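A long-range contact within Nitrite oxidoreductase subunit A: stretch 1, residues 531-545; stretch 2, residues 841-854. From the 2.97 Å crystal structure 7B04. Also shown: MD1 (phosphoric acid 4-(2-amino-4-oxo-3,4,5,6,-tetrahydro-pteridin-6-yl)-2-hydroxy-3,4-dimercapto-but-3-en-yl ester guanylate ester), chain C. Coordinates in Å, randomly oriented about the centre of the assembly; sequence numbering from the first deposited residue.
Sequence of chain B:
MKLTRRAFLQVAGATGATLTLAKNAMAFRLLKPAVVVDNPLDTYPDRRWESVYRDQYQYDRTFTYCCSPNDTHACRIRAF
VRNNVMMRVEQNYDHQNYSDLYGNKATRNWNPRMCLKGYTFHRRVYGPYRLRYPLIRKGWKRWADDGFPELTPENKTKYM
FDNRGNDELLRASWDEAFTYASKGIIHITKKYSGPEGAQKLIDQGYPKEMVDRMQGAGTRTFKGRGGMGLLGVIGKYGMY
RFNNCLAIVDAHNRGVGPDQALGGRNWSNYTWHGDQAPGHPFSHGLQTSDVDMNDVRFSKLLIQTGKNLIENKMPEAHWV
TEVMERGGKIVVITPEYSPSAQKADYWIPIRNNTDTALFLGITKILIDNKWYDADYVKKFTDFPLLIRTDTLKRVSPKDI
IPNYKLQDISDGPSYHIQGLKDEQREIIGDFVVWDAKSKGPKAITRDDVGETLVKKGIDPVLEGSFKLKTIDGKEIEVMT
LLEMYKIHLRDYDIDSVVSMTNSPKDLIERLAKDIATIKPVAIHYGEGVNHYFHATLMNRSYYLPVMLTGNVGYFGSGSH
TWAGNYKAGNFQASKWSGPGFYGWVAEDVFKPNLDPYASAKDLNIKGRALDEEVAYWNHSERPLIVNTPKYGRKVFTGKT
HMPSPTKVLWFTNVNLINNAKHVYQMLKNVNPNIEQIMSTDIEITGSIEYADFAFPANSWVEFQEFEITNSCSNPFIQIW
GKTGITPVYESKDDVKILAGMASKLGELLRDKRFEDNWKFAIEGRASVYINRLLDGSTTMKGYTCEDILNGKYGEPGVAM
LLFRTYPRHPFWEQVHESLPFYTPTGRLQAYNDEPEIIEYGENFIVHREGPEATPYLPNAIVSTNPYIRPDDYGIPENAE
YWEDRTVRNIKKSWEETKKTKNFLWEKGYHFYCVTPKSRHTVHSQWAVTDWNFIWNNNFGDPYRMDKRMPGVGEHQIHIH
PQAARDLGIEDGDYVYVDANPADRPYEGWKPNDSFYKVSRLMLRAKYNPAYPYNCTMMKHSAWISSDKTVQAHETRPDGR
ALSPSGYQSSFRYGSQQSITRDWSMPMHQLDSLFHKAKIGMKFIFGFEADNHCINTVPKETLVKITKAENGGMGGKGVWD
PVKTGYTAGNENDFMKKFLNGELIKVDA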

ATOM      1  N   HIS B 531      16.333  12.309  -3.969  1.00 44.39           N
ATOM      2  CA  HIS B 531      17.115  11.675  -2.917  1.00 44.27           C
ATOM      3  C   HIS B 531      18.530  11.334  -3.375  1.00 46.26           C
ATOM      4  O   HIS B 531      19.163  10.430  -2.821  1.00 49.72           O
ATOM      5  N   TYR B 532      19.043  12.061  -4.368  1.00 44.49           N
ATOM      6  CA  TYR B 532      20.448  12.016  -4.747  1.00 49.28           C
ATOM      7  C   TYR B 532      21.073  13.389  -4.534  1.00 52.27           C
ATOM      8  O   TYR B 532      20.383  14.413  -4.525  1.00 46.14           O
ATOM      9  N   PHE B 533      22.401  13.390  -4.371  1.00 49.36           N
ATOM     10  CA  PHE B 533      23.120  14.588  -3.940  1.00 46.63           C
ATOM     11  C   PHE B 533      22.854  15.766  -4.864  1.00 45.31           C
ATOM     12  O   PHE B 533      22.560  16.877  -4.406  1.00 44.80           O
ATOM     13  N   HIS B 534      22.931  15.542  -6.171  1.00 44.98           N
ATOM     14  CA  HIS B 534      22.828  16.631  -7.137  1.00 45.73           C
ATOM     15  C   HIS B 534      21.399  16.814  -7.612  1.00 47.78           C
ATOM     16  O   HIS B 534      21.140  17.172  -8.767  1.00 46.81           O
ATOM     17  N   ALA B 535      20.444  16.524  -6.723  1.00 40.66           N
ATOM     18  CA  ALA B 535      19.038  16.794  -7.022  1.00 41.06           C
ATOM     19  C   ALA B 535      18.824  18.256  -7.407  1.00 46.89           C
ATOM     20  O   ALA B 535      18.026  18.563  -8.304  1.00 45.47           O
ATOM     21  N   THR B 536      19.549  19.163  -6.751  1.00 47.80           N
ATOM     22  CA  THR B 536      19.458  20.589  -7.061  1.00 41.05           C
ATOM     23  C   THR B 536      19.684  20.856  -8.539  1.00 41.10           C
ATOM     24  O   THR B 536      18.918  21.592  -9.175  1.00 41.30           O
ATOM     25  N   LEU B 537      20.720  20.247  -9.100  1.00 41.81           N
ATOM     26  CA  LEU B 537      20.982  20.372 -10.527  1.00 41.28           C
ATOM     27  C   LEU B 537      19.897  19.689 -11.342  1.00 46.94           C
ATOM     28  O   LEU B 537      19.461  20.208 -12.379  1.00 45.94           O
ATOM     29  N   MET B 538      19.453  18.521 -10.883  1.00 49.43           N
ATOM     30  CA  MET B 538      18.432  17.763 -11.600  1.00 45.92           C
ATOM     31  C   MET B 538      17.127  18.546 -11.704  1.00 42.49           C
ATOM     32  O   MET B 538      16.515  18.607 -12.773  1.00 38.90           O
ATOM     33  N   ASN B 539      16.693  19.166 -10.606  1.00 45.20           N
ATOM     34  CA  ASN B 539      15.441  19.913 -10.647  1.00 46.27           C
ATOM     35  C   ASN B 539      15.565  21.123 -11.560  1.00 47.37           C
ATOM     36  O   ASN B 539      14.638  21.441 -12.315  1.00 43.83           O
ATOM     37  N   ARG B 540      16.705  21.811 -11.503  1.00 48.83           N
ATOM     38  CA  ARG B 540      16.972  22.867 -12.469  1.00 46.49           C
ATOM     39  C   ARG B 540      16.968  22.307 -13.884  1.00 45.08           C
ATOM     40  O   ARG B 540      16.467  22.947 -14.817  1.00 46.10           O
ATOM     41  N   SER B 541      17.525  21.105 -14.062  1.00 42.63           N
ATOM     42  CA  SER B 541      17.511  20.457 -15.367  1.00 42.53           C
ATOM     43  C   SER B 541      16.091  20.167 -15.839  1.00 44.50           C
ATOM     44  O   SER B 541      15.834  20.129 -17.047  1.00 36.10           O
ATOM     45  N   TYR B 542      15.160  19.952 -14.907  1.00 57.25           N
ATOM     46  CA  TYR B 542      13.793  19.578 -15.247  1.00 44.56           C
ATOM     47  C   TYR B 542      12.953  20.728 -15.793  1.00 40.01           C
ATOM     48  O   TYR B 542      11.819  20.487 -16.222  1.00 43.34           O
ATOM     49  N   TYR B 543      13.464  21.961 -15.796  1.00 43.19           N
ATOM     50  CA  TYR B 543      12.752  23.077 -16.410  1.00 38.70           C
ATOM     51  C   TYR B 543      13.267  23.438 -17.796  1.00 40.52           C
ATOM     52  O   TYR B 543      12.545  24.101 -18.549  1.00 41.59           O
ATOM     53  N   LEU B 544      14.484  23.025 -18.149  1.00 42.74           N
ATOM     54  CA  LEU B 544      15.070  23.439 -19.425  1.00 37.95           C
ATOM     55  C   LEU B 544      14.205  23.080 -20.627  1.00 38.32           C
ATOM     56  O   LEU B 544      13.917  23.979 -21.437  1.00 43.73           O
ATOM     57  N   PRO B 545      13.759  21.832 -20.819  1.00 43.27           N
ATOM     58  CA  PRO B 545      12.914  21.550 -21.991  1.00 44.05           C
ATOM     59  C   PRO B 545      11.544  22.194 -21.909  1.00 43.56           C
ATOM     60  O   PRO B 545      10.919  22.415 -22.953  1.00 42.11           O
ATOM     61  N   GLY B 841      31.006  25.741  -8.921  1.00 49.31           N
ATOM     62  CA  GLY B 841      31.038  25.254 -10.284  1.00 55.32           C
ATOM     63  C   GLY B 841      29.690  24.865 -10.835  1.00 54.08           C
ATOM     64  O   GLY B 841      29.629  24.112 -11.813  1.00 61.49           O
ATOM     65  N   GLU B 842      28.607  25.359 -10.241  1.00 46.88           N
ATOM     66  CA  GLU B 842      27.253  24.986 -10.623  1.00 52.16           C
ATOM     67  C   GLU B 842      26.441  26.203 -11.055  1.00 52.54           C
ATOM     68  O   GLU B 842      25.214  26.203 -10.952  1.00 41.78           O
ATOM     69  N   ASN B 843      27.118  27.255 -11.526  1.00 59.74           N
ATOM     70  CA  ASN B 843      26.400  28.397 -12.085  1.00 56.74           C
ATOM     71  C   ASN B 843      25.561  27.981 -13.287  1.00 55.91           C
ATOM     72  O   ASN B 843      24.423  28.438 -13.449  1.00 60.96           O
ATOM     73  N   PHE B 844      26.105  27.118 -14.136  1.00 58.46           N
ATOM     74  CA  PHE B 844      25.355  26.510 -15.222  1.00 52.17           C
ATOM     75  C   PHE B 844      24.667  25.240 -14.737  1.00 55.65           C
ATOM     76  O   PHE B 844      25.078  24.616 -13.757  1.00 63.18           O
ATOM     77  N   ILE B 845      23.605  24.858 -15.444  1.00 48.93           N
ATOM     78  CA  ILE B 845      22.959  23.571 -15.203  1.00 52.20           C
ATOM     79  C   ILE B 845      23.859  22.511 -15.832  1.00 47.81           C
ATOM     80  O   ILE B 845      23.838  22.294 -17.045  1.00 46.59           O
ATOM     81  N   VAL B 846      24.664  21.856 -15.003  1.00 42.44           N
ATOM     82  CA  VAL B 846      25.662  20.898 -15.453  1.00 51.84           C
ATOM     83  C   VAL B 846      25.364  19.549 -14.815  1.00 53.45           C
ATOM     84  O   VAL B 846      24.740  19.468 -13.752  1.00 50.18           O
ATOM     85  N   HIS B 847      25.805  18.481 -15.476  1.00 48.17           N
ATOM     86  CA  HIS B 847      25.717  17.145 -14.908  1.00 49.54           C
ATOM     87  C   HIS B 847      26.927  16.888 -14.021  1.00 51.50           C
ATOM     88  O   HIS B 847      28.064  17.172 -14.410  1.00 55.44           O
ATOM     89  N   ARG B 848      26.677  16.355 -12.830  1.00 45.65           N
ATOM     90  CA  ARG B 848      27.737  16.015 -11.895  1.00 48.62           C
ATOM     91  C   ARG B 848      27.478  14.629 -11.326  1.00 53.53           C
ATOM     92  O   ARG B 848      26.330  14.263 -11.061  1.00 53.78           O
ATOM     93  N   GLU B 849      28.552  13.869 -11.138  1.00 52.56           N
ATOM     94  CA  GLU B 849      28.450  12.547 -10.548  1.00 49.44           C
ATOM     95  C   GLU B 849      28.276  12.672  -9.039  1.00 46.07           C
ATOM     96  O   GLU B 849      28.633  13.681  -8.431  1.00 51.56           O
ATOM     97  N   GLY B 850      27.660  11.660  -8.443  1.00 43.44           N
ATOM     98  CA  GLY B 850      27.425  11.677  -7.023  1.00 45.99           C
ATOM     99  C   GLY B 850      28.695  11.524  -6.211  1.00 42.13           C
ATOM    100  O   GLY B 850      29.673  10.910  -6.650  1.00 45.62           O
ATOM    101  N   PRO B 851      28.703  12.092  -5.001  1.00 42.59           N
ATOM    102  CA  PRO B 851      29.857  11.904  -4.110  1.00 39.94           C
ATOM    103  C   PRO B 851      30.036  10.467  -3.670  1.00 42.56           C
ATOM    104  O   PRO B 851      31.125  10.108  -3.210  1.00 41.03           O
ATOM    105  N   GLU B 852      28.992   9.649  -3.733  1.00 50.31           N
ATOM    106  CA  GLU B 852      29.159   8.216  -3.522  1.00 40.51           C
ATOM    107  C   GLU B 852      28.448   7.337  -4.544  1.00 42.33           C
ATOM    108  O   GLU B 852      28.958   6.254  -4.837  1.00 48.26           O
ATOM    109  N   ALA B 853      27.361   7.791  -5.168  1.00 46.22           N
ATOM    110  CA  ALA B 853      26.512   6.949  -6.019  1.00 45.85           C
ATOM    111  C   ALA B 853      26.907   7.043  -7.496  1.00 43.10           C
ATOM    112  O   ALA B 853      26.122   7.441  -8.355  1.00 40.80           O
ATOM    113  N   THR B 854      28.154   6.673  -7.783  1.00 46.90           N
ATOM    114  CA  THR B 854      28.653   6.707  -9.152  1.00 49.29           C
ATOM    115  C   THR B 854      29.792   5.711  -9.284  1.00 51.62           C
ATOM    116  O   THR B 854      30.490   5.443  -8.300  1.00 53.85           O
TER

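Read as a design, this contact sets a short helix and the turn before it against an extended, mostly irregular segment more than 300 residues further along the chain. The two bury 719 Å² between them, both sides summed. On the helix, Leu537, Arg540 and, past the loop, Leu544 direct their CA-to-CB bonds toward the partner, as do Phe533 and His534 in the preceding turn. Ala535, Asn539 and Tyr542 lie out of reach, so the contact recurs at three- and four-residue steps, as a helix presenting one side requires.

The apolar packing centres on Leu537 and Ile845. Leu537, chi1 m and chi2 t, packs over the opposing backbone as well as its side chains: both methyls, CD1 and CD2, lie 3.3 Å from Val846 O; CD2 is also 4.1 Å from Val846 CG1, and CD1 is 3.7 Å from Arg848 CD and 3.1 Å from Glu842 OE2. Ile845 starts sideways, but its m, t rotamer brings its end nearer the helix. Its CD1 reaches 3.5 Å from Arg540 O and 3.7 Å from Leu544 CG, Leu544 also being m, t; its CG2 meets Ser541 CA at 3.8 Å and Leu537 O at 4.0 Å. One branched residue thus spans more than a helical turn, packing against main chain as well as side chains.

Rings meet aliphatic groups at the other end. Phe533 takes chi1 t, and Pro851 lays CG over one face of its ring, 3.6 Å from the centroid, a CH-pi contact reinforced by Phe533 CB at 3.4 Å from Pro851 CD. His534, chi1 m, receives Arg848 CB over one face, 3.5 Å from the ring centroid, in a second CH-pi contact. The extended chain therefore supplies the flat rings with a proline and the root of an arginine side chain.

The polar rule is clearest at Arg540. Its m, t, p side chain carries the guanidinium to two successive carbonyls: NH1 donates to Glu842 O at 2.9 Å, nearly straight at 174°, and NH2 donates to Asn843 O at 3.1 Å. Both acceptors lie at the edge of the guanidinium, near its plane, where its N-H groups point. A charged helix residue here binds the backbone of a loop. Within the second stretch, Arg848 NH2 and Glu842 OE1 form a salt bridge at 2.5 Å, its hydrogen bond weak at 119°. This pairing holds together two residues that both border Leu537 and His534. His534 places NE2 2.9 Å from Glu849 O and ND1 3.8 Å from Glu842 OE2, both near the ring plane, leaving a face free for Arg848 CB.

Tyr532 links the contact to the cofactor. From a sideways start, chi1 m, its ring end comes nearer the second stretch, with CE1 4.3 Å from Ala853 CB, and its OH donates a 2.9 Å hydrogen bond to N7 of MD1. Both partners lie at the ring edge, so one tyrosine serves protein packing and cofactor binding together.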

ATOM      1  CB  HIS B 531      16.396  10.427  -2.405  1.00 43.18           C
ATOM      2  CG  HIS B 531      15.248  10.727  -1.490  1.00 44.50           C
ATOM      3  ND1 HIS B 531      14.383   9.755  -1.036  1.00 48.34           N
ATOM      4  CD2 HIS B 531      14.829  11.890  -0.937  1.00 45.16           C
ATOM      5  CE1 HIS B 531      13.479  10.306  -0.246  1.00 40.47           C
ATOM      6  NE2 HIS B 531      13.727  11.602  -0.170  1.00 39.95           N
ATOM      7  CB  TYR B 532      20.625  11.567  -6.202  1.00 45.94           C
ATOM      8  CG  TYR B 532      20.269  10.118  -6.442  1.00 46.74           C
ATOM      9  CD1 TYR B 532      21.146   9.099  -6.090  1.00 44.51           C
ATOM     10  CD2 TYR B 532      19.057   9.770  -7.019  1.00 51.86           C
ATOM     11  CE1 TYR B 532      20.822   7.772  -6.308  1.00 53.85           C
ATOM     12  CE2 TYR B 532      18.726   8.448  -7.240  1.00 47.74           C
ATOM     13  CZ  TYR B 532      19.609   7.454  -6.883  1.00 52.02           C
ATOM     14  OH  TYR B 532      19.273   6.139  -7.107  1.00 46.22           O
ATOM     15  CB  PHE B 533      24.616  14.296  -3.860  1.00 48.86           C
ATOM     16  CG  PHE B 533      25.423  15.413  -3.273  1.00 46.88           C
ATOM     17  CD1 PHE B 533      25.532  15.558  -1.900  1.00 41.33           C
ATOM     18  CD2 PHE B 533      26.076  16.320  -4.093  1.00 44.02           C
ATOM     19  CE1 PHE B 533      26.280  16.585  -1.356  1.00 41.59           C
ATOM     20  CE2 PHE B 533      26.823  17.348  -3.554  1.00 36.38           C
ATOM     21  CZ  PHE B 533      26.926  17.481  -2.185  1.00 40.68           C
ATOM     22  CB  HIS B 534      23.778  16.376  -8.305  1.00 44.52           C
ATOM     23  CG  HIS B 534      25.221  16.434  -7.915  1.00 50.14           C
ATOM     24  ND1 HIS B 534      25.860  17.615  -7.605  1.00 51.93           N
ATOM     25  CD2 HIS B 534      26.142  15.455  -7.763  1.00 50.41           C
ATOM     26  CE1 HIS B 534      27.116  17.361  -7.286  1.00 53.90           C
ATOM     27  NE2 HIS B 534      27.314  16.057  -7.374  1.00 53.56           N
ATOM     28  CB  ALA B 535      18.162  16.406  -5.820  1.00 40.37           C
ATOM     29  CB  THR B 536      20.494  21.368  -6.236  1.00 38.19           C
ATOM     30  OG1 THR B 536      20.324  21.086  -4.845  1.00 36.85           O
ATOM     31  CG2 THR B 536      20.335  22.874  -6.452  1.00 36.95           C
ATOM     32  CB  LEU B 537      22.340  19.748 -10.855  1.00 42.60           C
ATOM     33  CG  LEU B 537      23.590  20.521 -10.482  1.00 45.30           C
ATOM     34  CD1 LEU B 537      24.742  19.537 -10.449  1.00 46.56           C
ATOM     35  CD2 LEU B 537      23.832  21.628 -11.486  1.00 44.02           C
ATOM     36  CB  MET B 538      18.194  16.429 -10.891  1.00 42.40           C
ATOM     37  CG  MET B 538      18.977  15.271 -11.466  1.00 40.78           C
ATOM     38  SD  MET B 538      19.043  13.927 -10.258  1.00 42.60           S
ATOM     39  CE  MET B 538      19.132  12.482 -11.299  1.00 48.30           C
ATOM     40  CB  ASN B 539      15.031  20.327  -9.238  1.00 42.06           C
ATOM     41  CG  ASN B 539      14.879  19.144  -8.314  1.00 42.44           C
ATOM     42  OD1 ASN B 539      15.592  19.028  -7.329  1.00 39.08           O
ATOM     43  ND2 ASN B 539      13.950  18.252  -8.636  1.00 43.10           N
ATOM     44  CB  ARG B 540      18.308  23.539 -12.157  1.00 42.27           C
ATOM     45  CG  ARG B 540      18.317  24.318 -10.857  1.00 41.42           C
ATOM     46  CD  ARG B 540      19.729  24.722 -10.481  1.00 48.20           C
ATOM     47  NE  ARG B 540      20.305  25.639 -11.460  1.00 52.16           N
ATOM     48  CZ  ARG B 540      21.592  25.962 -11.512  1.00 45.56           C
ATOM     49  NH1 ARG B 540      22.445  25.442 -10.640  1.00 36.91           N
ATOM     50  NH2 ARG B 540      22.028  26.805 -12.438  1.00 52.71           N
ATOM     51  CB  SER B 541      18.333  19.169 -15.308  1.00 42.54           C
ATOM     52  OG  SER B 541      18.212  18.413 -16.498  1.00 47.65           O
ATOM     53  CB  TYR B 542      13.108  18.974 -14.018  1.00 42.29           C
ATOM     54  CG  TYR B 542      13.714  17.658 -13.586  1.00 37.38           C
ATOM     55  CD1 TYR B 542      14.413  16.870 -14.489  1.00 40.32           C
ATOM     56  CD2 TYR B 542      13.596  17.208 -12.277  1.00 42.27           C
ATOM     57  CE1 TYR B 542      14.972  15.668 -14.105  1.00 47.06           C
ATOM     58  CE2 TYR B 542      14.152  16.005 -11.884  1.00 40.32           C
ATOM     59  CZ  TYR B 542      14.840  15.240 -12.803  1.00 43.58           C
ATOM     60  OH  TYR B 542      15.397  14.042 -12.424  1.00 45.21           O
ATOM     61  CB  TYR B 543      12.818  24.332 -15.526  1.00 38.37           C
ATOM     62  CG  TYR B 543      11.794  24.392 -14.408  1.00 42.35           C
ATOM     63  CD1 TYR B 543      11.518  23.279 -13.625  1.00 50.57           C
ATOM     64  CD2 TYR B 543      11.090  25.563 -14.145  1.00 48.11           C
ATOM     65  CE1 TYR B 543      10.583  23.334 -12.603  1.00 46.52           C
ATOM     66  CE2 TYR B 543      10.150  25.625 -13.129  1.00 45.50           C
ATOM     67  CZ  TYR B 543       9.900  24.506 -12.364  1.00 46.85           C
ATOM     68  OH  TYR B 543       8.970  24.552 -11.352  1.00 51.04           O
ATOM     69  CB  LEU B 544      16.482  22.859 -19.554  1.00 35.15           C
ATOM     70  CG  LEU B 544      17.562  23.497 -18.683  1.00 45.80           C
ATOM     71  CD1 LEU B 544      18.843  22.690 -18.760  1.00 45.70           C
ATOM     72  CD2 LEU B 544      17.808  24.933 -19.110  1.00 44.61           C
ATOM     73  CB  PRO B 545      12.814  20.019 -21.997  1.00 39.48           C
ATOM     74  CG  PRO B 545      12.996  19.634 -20.582  1.00 39.59           C
ATOM     75  CD  PRO B 545      13.974  20.618 -20.007  1.00 47.47           C
ATOM     76  CB  GLU B 842      26.566  24.260  -9.468  1.00 52.19           C
ATOM     77  CG  GLU B 842      26.566  22.742  -9.575  1.00 56.00           C
ATOM     78  CD  GLU B 842      26.418  22.069  -8.223  1.00 58.07           C
ATOM     79  OE1 GLU B 842      27.288  22.285  -7.353  1.00 58.32           O
ATOM     80  OE2 GLU B 842      25.423  21.343  -8.019  1.00 62.82           O
ATOM     81  CB  ASN B 843      27.381  29.509 -12.463  1.00 60.22           C
ATOM     82  CG  ASN B 843      28.497  29.025 -13.368  1.00 58.86           C
ATOM     83  OD1 ASN B 843      28.518  27.869 -13.790  1.00 66.33           O
ATOM     84  ND2 ASN B 843      29.434  29.915 -13.674  1.00 53.54           N
ATOM     85  CB  PHE B 844      26.273  26.171 -16.396  1.00 54.65           C
ATOM     86  CG  PHE B 844      26.686  27.359 -17.212  1.00 59.45           C
ATOM     87  CD1 PHE B 844      25.851  27.863 -18.193  1.00 58.06           C
ATOM     88  CD2 PHE B 844      27.914  27.962 -17.006  1.00 57.49           C
ATOM     89  CE1 PHE B 844      26.229  28.952 -18.951  1.00 57.01           C
ATOM     90  CE2 PHE B 844      28.299  29.052 -17.760  1.00 58.37           C
ATOM     91  CZ  PHE B 844      27.456  29.547 -18.733  1.00 58.69           C
ATOM     92  CB  ILE B 845      21.536  23.524 -15.762  1.00 55.16           C
ATOM     93  CG1 ILE B 845      20.656  24.547 -15.040  1.00 50.48           C
ATOM     94  CG2 ILE B 845      20.951  22.129 -15.613  1.00 53.85           C
ATOM     95  CD1 ILE B 845      19.308  24.762 -15.686  1.00 43.16           C
ATOM     96  CB  VAL B 846      27.091  21.381 -15.106  1.00 53.75           C
ATOM     97  CG1 VAL B 846      27.316  21.360 -13.598  1.00 53.10           C
ATOM     98  CG2 VAL B 846      28.149  20.559 -15.835  1.00 51.17           C
ATOM     99  CB  HIS B 847      25.637  16.079 -15.999  1.00 47.62           C
ATOM    100  CG  HIS B 847      25.672  14.680 -15.468  1.00 49.96           C
ATOM    101  ND1 HIS B 847      26.848  13.996 -15.251  1.00 55.80           N
ATOM    102  CD2 HIS B 847      24.676  13.846 -15.091  1.00 52.80           C
ATOM    103  CE1 HIS B 847      26.575  12.796 -14.773  1.00 50.86           C
ATOM    104  NE2 HIS B 847      25.263  12.679 -14.666  1.00 61.81           N
ATOM    105  CB  ARG B 848      27.830  17.038 -10.753  1.00 37.83           C
ATOM    106  CG  ARG B 848      28.222  18.436 -11.198  1.00 46.76           C
ATOM    107  CD  ARG B 848      28.400  19.361 -10.006  1.00 44.64           C
ATOM    108  NE  ARG B 848      29.547  18.980  -9.188  1.00 46.32           N
ATOM    109  CZ  ARG B 848      29.910  19.602  -8.072  1.00 49.16           C
ATOM    110  NH1 ARG B 848      30.970  19.185  -7.394  1.00 45.34           N
ATOM    111  NH2 ARG B 848      29.213  20.639  -7.631  1.00 42.42           N
ATOM    112  CB  GLU B 849      29.687  11.705 -10.865  1.00 44.61           C
ATOM    113  CG  GLU B 849      29.886  11.396 -12.343  1.00 51.61           C
ATOM    114  CD  GLU B 849      28.814  10.482 -12.910  1.00 56.54           C
ATOM    115  OE1 GLU B 849      28.265   9.654 -12.152  1.00 61.21           O
ATOM    116  OE2 GLU B 849      28.522  10.585 -14.119  1.00 51.37           O
ATOM    117  CB  PRO B 851      29.538  12.817  -2.914  1.00 37.13           C
ATOM    118  CG  PRO B 851      28.521  13.778  -3.428  1.00 45.46           C
ATOM    119  CD  PRO B 851      27.718  13.023  -4.436  1.00 40.53           C
ATOM    120  CB  GLU B 852      28.673   7.839  -2.115  1.00 42.60           C
ATOM    121  CG  GLU B 852      28.937   6.408  -1.723  1.00 42.72           C
ATOM    122  CD  GLU B 852      28.770   6.185  -0.240  1.00 44.34           C
ATOM    123  OE1 GLU B 852      28.478   7.166   0.473  1.00 43.57           O
ATOM    124  OE2 GLU B 852      28.928   5.034   0.217  1.00 43.93           O
ATOM    125  CB  ALA B 853      25.046   7.316  -5.821  1.00 39.62           C
ATOM    126  CB  THR B 854      29.132   8.115  -9.529  1.00 49.20           C
ATOM    127  OG1 THR B 854      29.561   8.128 -10.895  1.00 55.21           O
ATOM    128  CG2 THR B 854      30.285   8.548  -8.639  1.00 42.98           C
TER
HETATM  129  PB  MD1 C5802       8.479   8.942  -4.784  1.00 36.20           P
HETATM  130  O3B MD1 C5802       9.963   8.368  -4.359  1.00 44.27           O
HETATM  131  O1B MD1 C5802       7.887   8.064  -5.860  1.00 28.88           O
HETATM  132  O2B MD1 C5802       8.620  10.352  -5.307  1.00 35.60           O
HETATM  133  O3A MD1 C5802       7.506   8.931  -3.450  1.00 36.39           O
HETATM  134  C10 MD1 C5802       7.751   9.805  -2.382  1.00 37.46           C
HETATM  135  C11 MD1 C5802       6.391  10.218  -1.750  1.00 43.16           C
HETATM  136  O11 MD1 C5802       5.449   8.926  -1.885  1.00 50.40           O
HETATM  137  C12 MD1 C5802       6.598  10.721  -0.524  1.00 40.85           C
HETATM  138  S12 MD1 C5802       8.073  11.740  -0.237  1.00 39.87           S
HETATM  139  C13 MD1 C5802       5.674  10.578   0.715  1.00 39.75           C
HETATM  140  S13 MD1 C5802       6.242  11.402   2.230  1.00 48.04           S
HETATM  141  C14 MD1 C5802       4.458   9.816   0.793  1.00 40.94           C
HETATM  142  N15 MD1 C5802       4.938   8.294   0.634  1.00 39.94           N
HETATM  143  C16 MD1 C5802       3.883   7.411   0.344  1.00 36.28           C
HETATM  144  C15 MD1 C5802       3.797   6.051   0.940  1.00 37.91           C
HETATM  145  O14 MD1 C5802       4.631   5.675   1.694  1.00 39.34           O
HETATM  146  N17 MD1 C5802       2.653   5.172   0.578  1.00 48.18           N
HETATM  147  C17 MD1 C5802       1.568   5.667  -0.407  1.00 47.40           C
HETATM  148  N16 MD1 C5802       0.456   4.803  -0.752  1.00 56.72           N
HETATM  149  N18 MD1 C5802       1.655   7.048  -1.014  1.00 47.84           N
HETATM  150  C20 MD1 C5802       2.755   7.913  -0.674  1.00 44.69           C
HETATM  151  N8  MD1 C5802       2.886   9.207  -1.213  1.00 39.45           N
HETATM  152  C7  MD1 C5802       3.321  10.265  -0.087  1.00 40.19           C
HETATM  153  PA  MD1 C5802      10.598   6.937  -4.874  1.00 35.35           P
HETATM  154  O1A MD1 C5802      11.731   6.565  -3.950  1.00 44.99           O
HETATM  155  O2A MD1 C5802       9.519   5.884  -4.818  1.00 41.02           O
HETATM  156  O5' MD1 C5802      11.178   7.041  -6.413  1.00 29.29           O
HETATM  157  C5' MD1 C5802      10.299   6.873  -7.485  1.00 36.14           C
HETATM  158  C4' MD1 C5802      10.997   6.131  -8.678  1.00 42.65           C
HETATM  159  O4' MD1 C5802      12.325   6.830  -9.108  1.00 48.36           O
HETATM  160  C1' MD1 C5802      13.301   5.634  -9.293  1.00 45.71           C
HETATM  161  N9  MD1 C5802      14.723   6.058  -9.199  1.00 44.87           N
HETATM  162  C4  MD1 C5802      15.248   6.818 -10.154  1.00 42.46           C
HETATM  163  N3  MD1 C5802      14.671   7.392 -11.402  1.00 41.72           N
HETATM  164  C2  MD1 C5802      15.501   8.212 -12.283  1.00 41.86           C
HETATM  165  N2  MD1 C5802      14.936   8.772 -13.498  1.00 43.97           N
HETATM  166  N1  MD1 C5802      16.880   8.465 -11.944  1.00 51.41           N
HETATM  167  C6  MD1 C5802      17.427   7.909 -10.745  1.00 47.37           C
HETATM  168  O6  MD1 C5802      18.557   8.114 -10.459  1.00 48.93           O
HETATM  169  C5  MD1 C5802      16.550   7.049  -9.827  1.00 43.66           C
HETATM  170  N7  MD1 C5802      16.801   6.428  -8.678  1.00 45.79           N
HETATM  171  C8  MD1 C5802      15.674   5.806  -8.279  1.00 43.04           C
HETATM  172  C2' MD1 C5802      12.974   4.884  -8.320  1.00 49.23           C
HETATM  173  O2' MD1 C5802      13.456   3.525  -8.530  1.00 52.34           O
HETATM  174  C3' MD1 C5802      11.315   4.936  -8.343  1.00 43.19           C
HETATM  175  O3' MD1 C5802      10.803   4.008  -9.342  1.00 39.13           O